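Local coordinates for protein tapirin (Caldicellulosiruptor kristjanssonii, PDB 6N2B) that probably binds cellulose at the cell surface of this extremely thermophilic bacterium through a calcium-containing C-terminal beta-helix domain, at residues A[215-220]-A[234-239]; A[340-345]-A[361-366]; A[375-380]-A[398-403]. All blocks are in the same frame, centred on the assembly; numbering follows the deposited sequence.

Interaction 1. Residues A[215-220]-A[234-239]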
ATOM      1  N   PHE A 215      -4.767   8.630   1.939  1.00 28.15           N
ATOM      2  CA  PHE A 215      -4.281   7.851   3.083  1.00 22.51           C
ATOM      3  C   PHE A 215      -2.865   8.322   3.389  1.00 22.35           C
ATOM      4  O   PHE A 215      -1.919   7.973   2.681  1.00 25.77           O
ATOM      5  CB  PHE A 215      -4.307   6.356   2.814  1.00 15.07           C
ATOM      6  CG  PHE A 215      -3.613   5.549   3.864  1.00 21.10           C
ATOM      7  CD1 PHE A 215      -3.946   5.693   5.198  1.00 23.10           C
ATOM      8  CD2 PHE A 215      -2.632   4.641   3.521  1.00 17.06           C
ATOM      9  CE1 PHE A 215      -3.311   4.946   6.163  1.00 21.04           C
ATOM     10  CE2 PHE A 215      -1.991   3.898   4.482  1.00 16.11           C
ATOM     11  CZ  PHE A 215      -2.325   4.047   5.804  1.00 22.23           C
ATOM     12  N   LEU A 216      -2.722   9.119   4.442  1.00 22.86           N
ATOM     13  CA  LEU A 216      -1.421   9.645   4.845  1.00 25.03           C
ATOM     14  C   LEU A 216      -1.103   9.124   6.235  1.00 25.73           C
ATOM     15  O   LEU A 216      -1.442   9.769   7.241  1.00 24.56           O
ATOM     16  CB  LEU A 216      -1.407  11.168   4.815  1.00 27.54           C
ATOM     17  CG  LEU A 216      -1.980  11.726   3.500  1.00 28.10           C
ATOM     18  CD1 LEU A 216      -2.743  13.042   3.689  1.00 41.07           C
ATOM     19  CD2 LEU A 216      -0.899  11.859   2.485  1.00 31.86           C
ATOM     20  N   PRO A 217      -0.439   7.974   6.327  1.00 25.02           N
ATOM     21  CA  PRO A 217      -0.122   7.401   7.636  1.00 24.94           C
ATOM     22  C   PRO A 217       0.979   8.180   8.332  1.00 32.53           C
ATOM     23  O   PRO A 217       1.715   8.973   7.732  1.00 25.89           O
ATOM     24  CB  PRO A 217       0.344   5.977   7.299  1.00 18.91           C
ATOM     25  CG  PRO A 217       0.920   6.086   5.960  1.00 19.19           C
ATOM     26  CD  PRO A 217       0.078   7.133   5.226  1.00 19.88           C
ATOM     27  N   ASN A 218       1.069   7.934   9.629  1.00 23.51           N
ATOM     28  CA  ASN A 218       2.101   8.516  10.454  1.00 21.52           C
ATOM     29  C   ASN A 218       3.444   7.843  10.194  1.00 24.41           C
ATOM     30  O   ASN A 218       3.530   6.713   9.701  1.00 25.85           O
ATOM     31  CB  ASN A 218       1.736   8.346  11.926  1.00 20.42           C
ATOM     32  CG  ASN A 218       1.398   6.907  12.256  1.00 19.64           C
ATOM     33  OD1 ASN A 218       0.349   6.416  11.874  1.00 27.65           O
ATOM     34  ND2 ASN A 218       2.308   6.212  12.929  1.00 24.56           N
ATOM     35  N   TYR A 219       4.499   8.549  10.573  1.00 26.30           N
ATOM     36  CA  TYR A 219       5.818   7.946  10.709  1.00 31.98           C
ATOM     37  C   TYR A 219       5.772   6.712  11.604  1.00 25.40           C
ATOM     38  O   TYR A 219       5.175   6.741  12.684  1.00 28.97           O
ATOM     39  CB  TYR A 219       6.764   8.985  11.299  1.00 33.17           C
ATOM     40  CG  TYR A 219       8.176   8.522  11.512  1.00 33.19           C
ATOM     41  CD1 TYR A 219       9.050   8.409  10.438  1.00 24.15           C
ATOM     42  CD2 TYR A 219       8.645   8.236  12.791  1.00 27.03           C
ATOM     43  CE1 TYR A 219      10.346   8.010  10.629  1.00 33.73           C
ATOM     44  CE2 TYR A 219       9.939   7.836  12.993  1.00 31.10           C
ATOM     45  CZ  TYR A 219      10.795   7.720  11.907  1.00 37.05           C
ATOM     46  OH  TYR A 219      12.104   7.314  12.089  1.00 34.39           O
ATOM     47  N   LYS A 220       6.426   5.634  11.161  1.00 31.27           N
ATOM     48  CA  LYS A 220       6.396   4.343  11.850  1.00 28.92           C
ATOM     49  C   LYS A 220       4.998   3.734  11.804  1.00 27.07           C
ATOM     50  O   LYS A 220       4.233   3.802  12.771  1.00 29.10           O
ATOM     51  CB  LYS A 220       6.880   4.484  13.297  1.00 29.32           C
ATOM     52  CG  LYS A 220       8.225   3.861  13.545  1.00 44.33           C
ATOM     53  CD  LYS A 220       8.084   2.344  13.761  1.00 56.34           C
ATOM     54  CE  LYS A 220       9.423   1.671  14.102  1.00 62.05           C
ATOM     55  NZ  LYS A 220      10.137   1.118  12.907  1.00 67.04           N
ATOM     56  N   ILE A 234      -1.690   8.297  -1.788  1.00 19.12           N
ATOM     57  CA  ILE A 234      -1.009   7.686  -0.646  1.00 18.41           C
ATOM     58  C   ILE A 234       0.349   8.355  -0.515  1.00 25.88           C
ATOM     59  O   ILE A 234       1.108   8.440  -1.490  1.00 24.12           O
ATOM     60  CB  ILE A 234      -0.840   6.164  -0.796  1.00 17.89           C
ATOM     61  CG1 ILE A 234      -2.199   5.461  -0.757  1.00 18.67           C
ATOM     62  CG2 ILE A 234       0.086   5.620   0.287  1.00 11.81           C
ATOM     63  CD1 ILE A 234      -2.135   3.980  -1.078  1.00 14.30           C
ATOM     64  N   GLN A 235       0.647   8.849   0.681  1.00 20.91           N
ATOM     65  CA  GLN A 235       1.929   9.472   0.959  1.00 24.42           C
ATOM     66  C   GLN A 235       2.368   9.056   2.352  1.00 24.52           C
ATOM     67  O   GLN A 235       1.690   9.362   3.342  1.00 23.23           O
ATOM     68  CB  GLN A 235       1.841  10.992   0.842  1.00 24.13           C
ATOM     69  CG  GLN A 235       3.028  11.721   1.444  1.00 36.05           C
ATOM     70  CD  GLN A 235       2.949  13.231   1.234  1.00 53.70           C
ATOM     71  OE1 GLN A 235       3.670  13.788   0.398  1.00 57.11           O
ATOM     72  NE2 GLN A 235       2.074  13.898   1.990  1.00 41.92           N
ATOM     73  N   THR A 236       3.499   8.368   2.418  1.00 18.39           N
ATOM     74  CA  THR A 236       4.058   7.846   3.653  1.00 20.79           C
ATOM     75  C   THR A 236       5.302   8.641   4.016  1.00 24.03           C
ATOM     76  O   THR A 236       6.143   8.914   3.152  1.00 26.87           O
ATOM     77  CB  THR A 236       4.399   6.363   3.493  1.00 31.77           C
ATOM     78  OG1 THR A 236       5.435   6.206   2.508  1.00 24.90           O
ATOM     79  CG2 THR A 236       3.162   5.586   3.057  1.00 21.74           C
ATOM     80  N   GLN A 237       5.422   9.007   5.294  1.00 29.19           N
ATOM     81  CA  GLN A 237       6.468   9.913   5.759  1.00 29.54           C
ATOM     82  C   GLN A 237       7.595   9.202   6.512  1.00 25.81           C
ATOM     83  O   GLN A 237       8.182   9.770   7.432  1.00 32.52           O
ATOM     84  CB  GLN A 237       5.861  11.012   6.628  1.00 28.24           C
ATOM     85  CG  GLN A 237       5.068  10.516   7.824  1.00 33.73           C
ATOM     86  CD  GLN A 237       4.514  11.659   8.693  1.00 58.05           C
ATOM     87  OE1 GLN A 237       3.334  11.649   9.068  1.00 60.89           O
ATOM     88  NE2 GLN A 237       5.370  12.635   9.028  1.00 50.08           N
ATOM     89  N   GLY A 238       7.917   7.982   6.133  1.00 27.66           N
ATOM     90  CA  GLY A 238       9.071   7.323   6.706  1.00 25.40           C
ATOM     91  C   GLY A 238       8.671   6.135   7.558  1.00 27.63           C
ATOM     92  O   GLY A 238       7.592   6.107   8.170  1.00 30.93           O
ATOM     93  N   GLU A 239       9.549   5.128   7.586  1.00 23.87           N
ATOM     94  CA  GLU A 239       9.358   3.909   8.374  1.00 26.64           C
ATOM     95  C   GLU A 239       8.001   3.271   8.108  1.00 28.53           C
ATOM     96  O   GLU A 239       7.322   2.803   9.026  1.00 27.94           O
ATOM     97  CB  GLU A 239       9.523   4.179   9.872  1.00 27.36           C
ATOM     98  CG  GLU A 239      10.918   4.562  10.308  1.00 29.54           C
ATOM     99  CD  GLU A 239      11.937   3.460  10.110  1.00 32.06           C
ATOM    100  OE1 GLU A 239      11.555   2.264  10.123  1.00 30.36           O
ATOM    101  OE2 GLU A 239      13.131   3.806   9.951  1.00 34.60           O
TER
HETATM  102  O   HOH W   1       1.998  10.480   5.646  0.74 28.20           O
HETATM  103  O   HOH W   2       4.642   6.940   7.097  1.00 31.30           O
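Glu239 packs against both Tyr219 and Lys220, and its side chain can be followed outward atom by atom. CB lies over one face of the Tyr219 ring, 4.0 Å above its plane and offset toward the rim, while also touching the backbone of Lys220. CG stands 3.5 Å from Tyr219 OH and equally near CE1 and CZ. At chi2 (-65°) the chain bends, and the carboxylate meets Lys220, whose chain runs alongside in the same direction: OE1 forms a weak salt bridge with Lys220 NZ at 3.3 Å. OE2 accepts a hydrogen bond from Asn285 ND2. Glutamate suits the place because its methylenes can cover a ring while its carboxylate still reaches a cation.

The backbones run side by side in the same direction. Lys220 N donates to Gly238 O (3.2 Å), and at the other end Gln235 N makes a weak bond to Phe215 O. In between, Pro217 has no N-H to give; a water spans the gap, donating to Pro217 O and Gln235 O, each at 2.6 Å. The proline ring instead sets CG 3.7 Å from Thr236 CG2, and its CD lies over the centre of the Phe215 ring. Gly238, with phi at 113°, adopts a conformation that a side chain would obstruct. Parallel, in-register stacking of successive coils is characteristic of a parallel beta-helix; here a water fills in where the proline breaks the strand pairing.

Interaction 2. Residues A[340-345]-A[361-366]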
ATOM      1  N   THR A 340      14.755   3.550 -17.598  1.00 22.96           N
ATOM      2  CA  THR A 340      15.945   4.387 -17.586  1.00 27.35           C
ATOM      3  C   THR A 340      16.684   4.146 -16.281  1.00 27.75           C
ATOM      4  O   THR A 340      16.092   4.207 -15.204  1.00 31.53           O
ATOM      5  CB  THR A 340      15.624   5.890 -17.795  1.00 30.02           C
ATOM      6  OG1 THR A 340      15.331   6.532 -16.553  1.00 46.74           O
ATOM      7  CG2 THR A 340      14.455   6.060 -18.716  1.00 22.54           C
ATOM      8  N   VAL A 341      17.965   3.830 -16.387  1.00 28.86           N
ATOM      9  CA  VAL A 341      18.843   3.667 -15.240  1.00 32.02           C
ATOM     10  C   VAL A 341      19.876   4.785 -15.301  1.00 31.45           C
ATOM     11  O   VAL A 341      20.549   4.959 -16.321  1.00 38.26           O
ATOM     12  CB  VAL A 341      19.495   2.276 -15.230  1.00 28.01           C
ATOM     13  CG1 VAL A 341      20.212   2.017 -13.913  1.00 26.56           C
ATOM     14  CG2 VAL A 341      18.438   1.226 -15.468  1.00 19.90           C
ATOM     15  N   THR A 342      19.978   5.565 -14.229  1.00 30.15           N
ATOM     16  CA  THR A 342      20.863   6.720 -14.181  1.00 31.58           C
ATOM     17  C   THR A 342      21.463   6.800 -12.791  1.00 35.02           C
ATOM     18  O   THR A 342      21.019   6.124 -11.862  1.00 32.26           O
ATOM     19  CB  THR A 342      20.114   8.031 -14.475  1.00 44.79           C
ATOM     20  OG1 THR A 342      19.080   7.795 -15.433  1.00 54.73           O
ATOM     21  CG2 THR A 342      21.056   9.119 -15.009  1.00 42.56           C
ATOM     22  N   ASP A 343      22.475   7.649 -12.659  1.00 36.43           N
ATOM     23  CA  ASP A 343      22.950   8.114 -11.362  1.00 39.08           C
ATOM     24  C   ASP A 343      23.196   6.944 -10.412  1.00 30.90           C
ATOM     25  O   ASP A 343      22.779   6.948  -9.254  1.00 36.42           O
ATOM     26  CB  ASP A 343      21.970   9.135 -10.764  1.00 37.71           C
ATOM     27  CG  ASP A 343      21.585  10.252 -11.756  1.00 40.37           C
ATOM     28  OD1 ASP A 343      22.468  10.988 -12.268  1.00 39.91           O
ATOM     29  OD2 ASP A 343      20.381  10.388 -12.039  1.00 44.53           O
ATOM     30  N   ASN A 344      23.868   5.920 -10.935  1.00 34.25           N
ATOM     31  CA  ASN A 344      24.352   4.752 -10.201  1.00 35.18           C
ATOM     32  C   ASN A 344      23.267   3.752  -9.857  1.00 34.01           C
ATOM     33  O   ASN A 344      23.468   2.919  -8.973  1.00 35.27           O
ATOM     34  CB  ASN A 344      25.077   5.141  -8.917  1.00 32.90           C
ATOM     35  CG  ASN A 344      26.411   5.749  -9.190  1.00 45.83           C
ATOM     36  OD1 ASN A 344      26.612   6.946  -8.991  1.00 50.80           O
ATOM     37  ND2 ASN A 344      27.345   4.930  -9.662  1.00 52.38           N
ATOM     38  N   GLY A 345      22.133   3.788 -10.534  1.00 35.04           N
ATOM     39  CA  GLY A 345      21.154   2.737 -10.382  1.00 39.12           C
ATOM     40  C   GLY A 345      21.663   1.406 -10.914  1.00 38.02           C
ATOM     41  O   GLY A 345      22.770   1.278 -11.446  1.00 42.24           O
ATOM     42  N   GLU A 361      17.041   3.493 -21.835  1.00 29.47           N
ATOM     43  CA  GLU A 361      18.050   4.523 -21.646  1.00 29.58           C
ATOM     44  C   GLU A 361      18.899   4.158 -20.439  1.00 28.91           C
ATOM     45  O   GLU A 361      18.357   3.834 -19.383  1.00 30.84           O
ATOM     46  CB  GLU A 361      17.392   5.893 -21.445  1.00 33.95           C
ATOM     47  CG  GLU A 361      18.365   7.075 -21.426  1.00 46.94           C
ATOM     48  CD  GLU A 361      17.713   8.368 -20.954  1.00 51.45           C
ATOM     49  OE1 GLU A 361      18.311   9.061 -20.095  1.00 45.18           O
ATOM     50  OE2 GLU A 361      16.601   8.683 -21.440  1.00 56.47           O
ATOM     51  N   VAL A 362      20.222   4.185 -20.601  1.00 32.02           N
ATOM     52  CA  VAL A 362      21.173   3.989 -19.509  1.00 26.07           C
ATOM     53  C   VAL A 362      22.173   5.139 -19.555  1.00 42.46           C
ATOM     54  O   VAL A 362      22.565   5.586 -20.639  1.00 54.61           O
ATOM     55  CB  VAL A 362      21.890   2.624 -19.600  1.00 30.37           C
ATOM     56  CG1 VAL A 362      22.733   2.357 -18.339  1.00 22.22           C
ATOM     57  CG2 VAL A 362      20.884   1.509 -19.829  1.00 19.43           C
ATOM     58  N   ARG A 363      22.592   5.615 -18.384  1.00 33.27           N
ATOM     59  CA  ARG A 363      23.206   6.930 -18.293  1.00 34.30           C
ATOM     60  C   ARG A 363      23.939   7.034 -16.965  1.00 40.54           C
ATOM     61  O   ARG A 363      23.709   6.232 -16.058  1.00 38.98           O
ATOM     62  CB  ARG A 363      22.128   8.014 -18.426  1.00 40.99           C
ATOM     63  CG  ARG A 363      22.592   9.436 -18.662  1.00 44.23           C
ATOM     64  CD  ARG A 363      21.503  10.228 -19.381  1.00 58.51           C
ATOM     65  NE  ARG A 363      21.090   9.600 -20.644  1.00 77.41           N
ATOM     66  CZ  ARG A 363      21.690   9.777 -21.827  1.00 78.61           C
ATOM     67  NH1 ARG A 363      22.750  10.579 -21.943  1.00 58.19           N
ATOM     68  NH2 ARG A 363      21.226   9.149 -22.908  1.00 61.33           N
ATOM     69  N   ASN A 364      24.845   8.015 -16.883  0.51 40.48           N
ATOM     70  CA  ASN A 364      25.535   8.409 -15.656  0.51 40.01           C
ATOM     71  C   ASN A 364      25.807   7.247 -14.706  0.51 42.47           C
ATOM     72  O   ASN A 364      25.321   7.251 -13.570  0.51 42.53           O
ATOM     73  CB  ASN A 364      24.730   9.481 -14.913  0.51 38.90           C
ATOM     74  CG  ASN A 364      24.524  10.744 -15.736  0.51 43.76           C
ATOM     75  OD1 ASN A 364      25.256  11.006 -16.693  0.51 48.23           O
ATOM     76  ND2 ASN A 364      23.522  11.539 -15.358  0.51 47.25           N
ATOM     77  N   ASN A 365      26.558   6.245 -15.166  1.00 41.99           N
ATOM     78  CA  ASN A 365      26.973   5.079 -14.382  1.00 47.78           C
ATOM     79  C   ASN A 365      25.827   4.156 -14.001  1.00 42.41           C
ATOM     80  O   ASN A 365      26.005   3.285 -13.140  1.00 42.59           O
ATOM     81  CB  ASN A 365      27.743   5.470 -13.115  1.00 42.49           C
ATOM     82  CG  ASN A 365      29.146   5.946 -13.421  1.00 54.25           C
ATOM     83  OD1 ASN A 365      29.512   7.068 -13.067  1.00 54.65           O
ATOM     84  ND2 ASN A 365      29.938   5.103 -14.103  1.00 47.33           N
ATOM     85  N   GLY A 366      24.660   4.308 -14.616  1.00 39.18           N
ATOM     86  CA  GLY A 366      23.662   3.263 -14.526  1.00 38.92           C
ATOM     87  C   GLY A 366      24.197   1.957 -15.086  1.00 40.21           C
ATOM     88  O   GLY A 366      25.067   1.938 -15.960  1.00 37.21           O
TER
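Thr340 and Val341 pair in parallel with Glu361 and Val362, Val341 N donating to Glu361 O at 3.0 Å and Arg363 N returning a weak bond to Val341 O, before each chain enters a type I' turn. On one face of the sheet Thr340 CG2 meets Glu361 CB at 4.0 Å, the two side chains pointing the same way; threonine, being beta-branched, suits a strand, and the extended chain of Glu361 lays its first methylene beside the threonine methyl while carrying its carboxylate on to charged partners. On the other face Val341 and Val362 turn inward, where both touch Val368.

These strands are neighbouring rungs of a parallel beta-helix, so the turns that follow also stack. Each is closed by a glycine, Gly345 N bonding to Thr342 O and Gly366 N to Arg363 O. The middle positions take positive phi, which asparagine and aspartate tolerate better than most residues. Asn344 N donates to Asn364 O at 3.3 Å, and Asn344 lies alongside Asn365 with their amide planes 11° apart, its ND2 3.5 Å from Asn365 CB. A side chain on Gly366 would be directed toward the neighbouring coil, where Val341 CG1 already packs on Gly366 CA.

Arg363 lays its CB 3.7 Å and its CG 4.0 Å from Thr342 CG2, the methyl lying anti to the backbone N of Thr342. The arginine then bends at chi3 (-56°), and NE forms a salt bridge with Glu361 OE1 at 2.9 Å, coming from above the carboxylate plane. Glu361 OE2 is held by Lys338. An alanine in place of Arg363 would probably leave Glu361 OE1 without its cation and uncover part of the Thr342 methyl. Beyond the pair, Arg363 also rests on Ser382 and Ser384 of the next strand.

Interaction 3. Residues A[375-380]-A[398-403]; sequences TLVTRA and PSATFP
Ala400 O is gripped by two nitrogens of one side chain, Arg379 NE and Arg379 NH2, each 2.9 Å away. The oxygen lies in the guanidinium plane, so both N-H groups of that edge can point at it. From the carbonyl's side the approach is less regular: both donors come from the same face of its plane, NH2 rising 41° out of it. Arg379 reaches this far because its chain is extended from CG to NE, with CD passing 3.6 Å from Pro398 O.

The guanidinium also lies flat on Phe402. Its CZ is 3.7 Å from the centre of the Phe402 ring, with the two planes 21° apart, a stacked cation-pi pair. NH2 sits over the ring centre, and NH1 comes within 3.4 Å of Phe402 CE2. Because NH1 also forms a salt bridge with Asp358, carbonyl, ring and carboxylate together should fix the rotation of the group. Arginine suits the place, being long, flat and able to donate along its edge while its face stacks.

Val377 CG1 adds an apolar contact, 4.1 Å from Ala400 CB and 4.3 Å from Phe402 CE1. The small alanine lets the loop come in close, and the Phe402 ring further meets Tyr356. At Arg379 the chain turns a corner after strand 375-378, and Pro398 CA approaches Arg379 O at 3.4 Å. At Pro398 the chain has just left strand 393-396, so the contact fastens the segment that follows the last rungs of a parallel beta-helix to the corner of a preceding coil.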
ATOM      1  N   THR A 375      16.540 -12.209 -20.900  1.00 37.23           N
ATOM      2  CA  THR A 375      16.454 -11.520 -22.187  1.00 32.92           C
ATOM      3  C   THR A 375      15.830 -10.141 -22.011  1.00 36.31           C
ATOM      4  O   THR A 375      14.761 -10.012 -21.411  1.00 35.30           O
ATOM      5  CB  THR A 375      15.620 -12.326 -23.188  1.00 31.43           C
ATOM      6  OG1 THR A 375      16.220 -13.610 -23.409  1.00 30.21           O
ATOM      7  CG2 THR A 375      15.512 -11.575 -24.493  1.00 22.03           C
ATOM      8  N   LEU A 376      16.488  -9.118 -22.547  1.00 37.45           N
ATOM      9  CA  LEU A 376      15.947  -7.769 -22.607  1.00 27.02           C
ATOM     10  C   LEU A 376      15.625  -7.467 -24.061  1.00 28.40           C
ATOM     11  O   LEU A 376      16.467  -7.691 -24.932  1.00 33.37           O
ATOM     12  CB  LEU A 376      16.948  -6.755 -22.050  1.00 23.22           C
ATOM     13  CG  LEU A 376      16.465  -5.329 -21.750  1.00 21.61           C
ATOM     14  CD1 LEU A 376      17.414  -4.664 -20.767  1.00 19.84           C
ATOM     15  CD2 LEU A 376      16.334  -4.469 -23.008  1.00 18.94           C
ATOM     16  N   VAL A 377      14.419  -6.960 -24.324  1.00 25.56           N
ATOM     17  CA  VAL A 377      13.954  -6.678 -25.687  1.00 24.67           C
ATOM     18  C   VAL A 377      13.459  -5.241 -25.760  1.00 27.65           C
ATOM     19  O   VAL A 377      12.398  -4.922 -25.210  1.00 30.55           O
ATOM     20  CB  VAL A 377      12.845  -7.635 -26.123  1.00 26.88           C
ATOM     21  CG1 VAL A 377      12.385  -7.285 -27.525  1.00 27.44           C
ATOM     22  CG2 VAL A 377      13.330  -9.052 -26.041  1.00 25.98           C
ATOM     23  N   THR A 378      14.195  -4.384 -26.468  1.00 30.69           N
ATOM     24  CA  THR A 378      13.842  -2.972 -26.580  1.00 31.05           C
ATOM     25  C   THR A 378      13.694  -2.575 -28.044  1.00 26.51           C
ATOM     26  O   THR A 378      14.323  -3.158 -28.924  1.00 41.96           O
ATOM     27  CB  THR A 378      14.887  -2.071 -25.882  1.00 25.69           C
ATOM     28  OG1 THR A 378      14.368  -0.742 -25.754  1.00 28.73           O
ATOM     29  CG2 THR A 378      16.204  -2.030 -26.659  1.00 25.43           C
ATOM     30  N   ARG A 379      12.851  -1.580 -28.304  1.00 31.94           N
ATOM     31  CA  ARG A 379      12.685  -1.065 -29.661  1.00 35.44           C
ATOM     32  C   ARG A 379      13.689   0.029 -30.004  1.00 33.27           C
ATOM     33  O   ARG A 379      13.984   0.231 -31.189  1.00 35.79           O
ATOM     34  CB  ARG A 379      11.253  -0.541 -29.870  1.00 28.14           C
ATOM     35  CG  ARG A 379      10.196  -1.643 -29.818  1.00 32.78           C
ATOM     36  CD  ARG A 379       8.842  -1.219 -30.384  1.00 31.52           C
ATOM     37  NE  ARG A 379       7.829  -2.260 -30.183  1.00 31.68           N
ATOM     38  CZ  ARG A 379       6.892  -2.229 -29.230  1.00 35.77           C
ATOM     39  NH1 ARG A 379       6.824  -1.208 -28.382  1.00 26.80           N
ATOM     40  NH2 ARG A 379       6.018  -3.223 -29.118  1.00 33.54           N
ATOM     41  N   ALA A 380      14.217   0.727 -28.998  1.00 27.66           N
ATOM     42  CA  ALA A 380      15.245   1.744 -29.173  1.00 27.89           C
ATOM     43  C   ALA A 380      16.087   1.802 -27.908  1.00 31.13           C
ATOM     44  O   ALA A 380      15.615   1.463 -26.817  1.00 33.55           O
ATOM     45  CB  ALA A 380      14.647   3.120 -29.471  1.00 32.64           C
ATOM     46  N   PRO A 398      13.258  -2.475 -33.604  1.00 41.01           N
ATOM     47  CA  PRO A 398      12.302  -1.351 -33.653  1.00 40.39           C
ATOM     48  C   PRO A 398      10.862  -1.751 -33.941  1.00 40.84           C
ATOM     49  O   PRO A 398       9.959  -0.921 -33.747  1.00 45.69           O
ATOM     50  CB  PRO A 398      12.863  -0.469 -34.777  1.00 37.41           C
ATOM     51  CG  PRO A 398      14.333  -0.764 -34.772  1.00 41.43           C
ATOM     52  CD  PRO A 398      14.443  -2.232 -34.442  1.00 48.19           C
ATOM     53  N   SER A 399      10.614  -2.975 -34.388  1.00 28.42           N
ATOM     54  CA  SER A 399       9.274  -3.432 -34.730  1.00 37.39           C
ATOM     55  C   SER A 399       8.874  -4.632 -33.875  1.00 38.24           C
ATOM     56  O   SER A 399       8.062  -5.470 -34.289  1.00 37.97           O
ATOM     57  CB  SER A 399       9.189  -3.764 -36.221  1.00 49.83           C
ATOM     58  OG  SER A 399       9.418  -5.150 -36.463  1.00 52.27           O
ATOM     59  N   ALA A 400       9.450  -4.725 -32.679  1.00 32.97           N
ATOM     60  CA  ALA A 400       9.167  -5.852 -31.806  1.00 35.55           C
ATOM     61  C   ALA A 400       7.690  -5.883 -31.416  1.00 41.83           C
ATOM     62  O   ALA A 400       7.029  -4.846 -31.274  1.00 32.14           O
ATOM     63  CB  ALA A 400      10.046  -5.790 -30.555  1.00 33.59           C
ATOM     64  N   THR A 401       7.176  -7.098 -31.264  1.00 38.65           N
ATOM     65  CA  THR A 401       5.821  -7.337 -30.796  1.00 34.55           C
ATOM     66  C   THR A 401       5.893  -7.789 -29.346  1.00 35.35           C
ATOM     67  O   THR A 401       6.516  -8.813 -29.046  1.00 40.26           O
ATOM     68  CB  THR A 401       5.136  -8.395 -31.658  1.00 40.16           C
ATOM     69  OG1 THR A 401       4.674  -7.791 -32.872  1.00 39.97           O
ATOM     70  CG2 THR A 401       3.966  -9.035 -30.909  1.00 35.42           C
ATOM     71  N   PHE A 402       5.266  -7.021 -28.444  1.00 36.24           N
ATOM     72  CA  PHE A 402       5.258  -7.388 -27.032  1.00 34.92           C
ATOM     73  C   PHE A 402       4.034  -8.232 -26.702  1.00 30.84           C
ATOM     74  O   PHE A 402       3.024  -8.193 -27.411  1.00 36.06           O
ATOM     75  CB  PHE A 402       5.273  -6.139 -26.157  1.00 28.83           C
ATOM     76  CG  PHE A 402       6.515  -5.308 -26.303  1.00 34.07           C
ATOM     77  CD1 PHE A 402       7.630  -5.801 -26.973  1.00 30.80           C
ATOM     78  CD2 PHE A 402       6.573  -4.030 -25.756  1.00 28.76           C
ATOM     79  CE1 PHE A 402       8.773  -5.034 -27.107  1.00 29.53           C
ATOM     80  CE2 PHE A 402       7.721  -3.255 -25.879  1.00 29.16           C
ATOM     81  CZ  PHE A 402       8.819  -3.754 -26.556  1.00 28.87           C
ATOM     82  N   PRO A 403       4.097  -9.033 -25.644  1.00 35.96           N
ATOM     83  CA  PRO A 403       2.899  -9.765 -25.210  1.00 36.21           C
ATOM     84  C   PRO A 403       1.871  -8.811 -24.622  1.00 32.21           C
ATOM     85  O   PRO A 403       2.120  -7.626 -24.392  1.00 29.86           O
ATOM     86  CB  PRO A 403       3.413 -10.763 -24.165  1.00 27.79           C
ATOM     87  CG  PRO A 403       4.786 -10.274 -23.793  1.00 33.88           C
ATOM     88  CD  PRO A 403       5.319  -9.488 -24.953  1.00 30.43           C
TER

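Overall arrangement
The three contacts follow one another along the chain, each closing before the next opens, and this order is also their order along the beta-helix. Interactions 1 and 2 both reach the parallel sheet that runs from strand 234-236 to strand 380-384, with their centres about 28 Å apart: one involves its first strand, the other two strands close to its far end. The centre of interaction 3, between strand 375-378 of another face and the segment leaving the last rungs, is about 20 Å from that of interaction 2 and about 38 Å from that of interaction 1. Stacked coils thus build the elongated body of a domain thought to bind cellulose, though none of the three contacts is a known binding surface. All lie away from the calcium site.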